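PDB 6L0A: dihydroorotase, which catalyses the zinc-dependent, reversible interconversion of N-carbamoyl-L-aspartate and dihydroorotate, the third step of de novo pyrimidine biosynthesis. Local coordinates for the interface of chains A and B. Coordinates in Å, arbitrary orientation; residue numbers count along the deposited sequence, not the author numbering. Chains: chain A/B, Dihydroorotase.

The interface of chains A and B. Residues chain A 144, 150-152; chain B 217, 219, 236.
A:Pro150 and A:His152, in an extended loop stretch linked through A:Ile151, face B:Pro236, the first residue of helix 236-246, and B:Asp219 in the short helix 218-221. This is a patch of the two-fold interface between two subunits of a class II dihydroorotase, an amidohydrolase-superfamily enzyme, and the dyad repeats it with the subunits swapped; the yeast enzyme forms tetramers, and this pairing may be one of their interfaces. B:Pro236 tucks its CB-CG-CD edge into the corner formed by A:Pro150, A:His144 and A:His152. Its CG lies over one face of the A:His144 imidazole, 4.0 Å from the centroid of that ring, in a CH-pi contact, although A:His144 is poorly ordered. The two prolines lie antiparallel, alongside each other, A:Pro150 CB 3.6 Å from B:Pro236 CG. A:His152 CG sits between its backbone N and carbonyl carbon (chi1 48°), which turns ring atom CD2 to B:Pro236 CD at 3.6 Å and leaves CB facing B:Asp219 OD1 at 3.3 Å. A:His144 NE2 meets the methyl CG2 of B:Thr217 tip to tip, 3.5 Å apart. B:Asp219 OD2 stands 3.8 Å from A:His144 CE1, the carboxylate and imidazole planes 57° apart. No hydrogen bond or salt bridge crosses here; A:His152 ND1 lies 5.1 Å from B:Asp219 OD1, not in contact, though the carboxylate may still favour a protonated A:His152. An alanine in place of B:Asp219 lacks the carboxylate and would probably open a gap beside A:His152 CB and leave that histidine without the nearby negative charge.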
# COMPACT_ATOMS: atom_id res chain seq x y z
N HIS A 144 -2.27 -16.94 -0.30
CA HIS A 144 -1.55 -16.87 -1.57
C HIS A 144 -1.19 -18.23 -2.13
O HIS A 144 -0.40 -18.32 -3.07
CB HIS A 144 -0.28 -16.02 -1.41
CG HIS A 144 -0.56 -14.60 -1.05
ND1 HIS A 144 -1.81 -14.04 -1.17
CD2 HIS A 144 0.24 -13.62 -0.57
CE1 HIS A 144 -1.78 -12.78 -0.78
NE2 HIS A 144 -0.54 -12.49 -0.41
N PRO A 150 -5.66 -16.54 -5.31
CA PRO A 150 -5.15 -15.90 -4.09
C PRO A 150 -6.04 -14.75 -3.62
O PRO A 150 -6.71 -14.09 -4.41
CB PRO A 150 -3.77 -15.40 -4.50
CG PRO A 150 -3.40 -16.22 -5.69
CD PRO A 150 -4.68 -16.51 -6.40
N ILE A 151 -6.02 -14.52 -2.30
CA ILE A 151 -6.74 -13.41 -1.69
C ILE A 151 -5.73 -12.41 -1.15
O ILE A 151 -4.80 -12.79 -0.43
CB ILE A 151 -7.69 -13.88 -0.58
CG1 ILE A 151 -8.80 -14.75 -1.18
CG2 ILE A 151 -8.31 -12.68 0.16
CD1 ILE A 151 -9.63 -15.46 -0.13
N HIS A 152 -5.92 -11.14 -1.50
CA HIS A 152 -5.01 -10.07 -1.12
C HIS A 152 -5.85 -8.87 -0.71
O HIS A 152 -7.07 -8.89 -0.81
CB HIS A 152 -4.06 -9.74 -2.28
CG HIS A 152 -4.74 -9.57 -3.59
ND1 HIS A 152 -5.39 -8.41 -3.95
CD2 HIS A 152 -4.90 -10.42 -4.64
CE1 HIS A 152 -5.91 -8.54 -5.16
NE2 HIS A 152 -5.62 -9.76 -5.60
N THR B 217 4.43 -8.99 -2.09
CA THR B 217 3.19 -8.65 -2.76
C THR B 217 2.62 -7.44 -2.04
O THR B 217 3.14 -7.02 -1.01
CB THR B 217 2.23 -9.84 -2.73
OG1 THR B 217 1.28 -9.72 -3.79
CG2 THR B 217 1.53 -9.88 -1.42
N ASP B 219 0.23 -7.13 -0.10
CA ASP B 219 -0.08 -7.41 1.30
C ASP B 219 1.10 -7.14 2.21
O ASP B 219 0.91 -6.83 3.39
CB ASP B 219 -0.52 -8.86 1.48
CG ASP B 219 -1.95 -9.08 1.10
OD1 ASP B 219 -2.44 -8.36 0.21
OD2 ASP B 219 -2.57 -10.00 1.66
N PRO B 236 -0.41 -11.41 -6.32
CA PRO B 236 0.21 -12.75 -6.43
C PRO B 236 0.43 -13.22 -7.86
O PRO B 236 1.44 -13.89 -8.13
CB PRO B 236 -0.78 -13.64 -5.67
CG PRO B 236 -1.39 -12.72 -4.65
CD PRO B 236 -1.53 -11.41 -5.36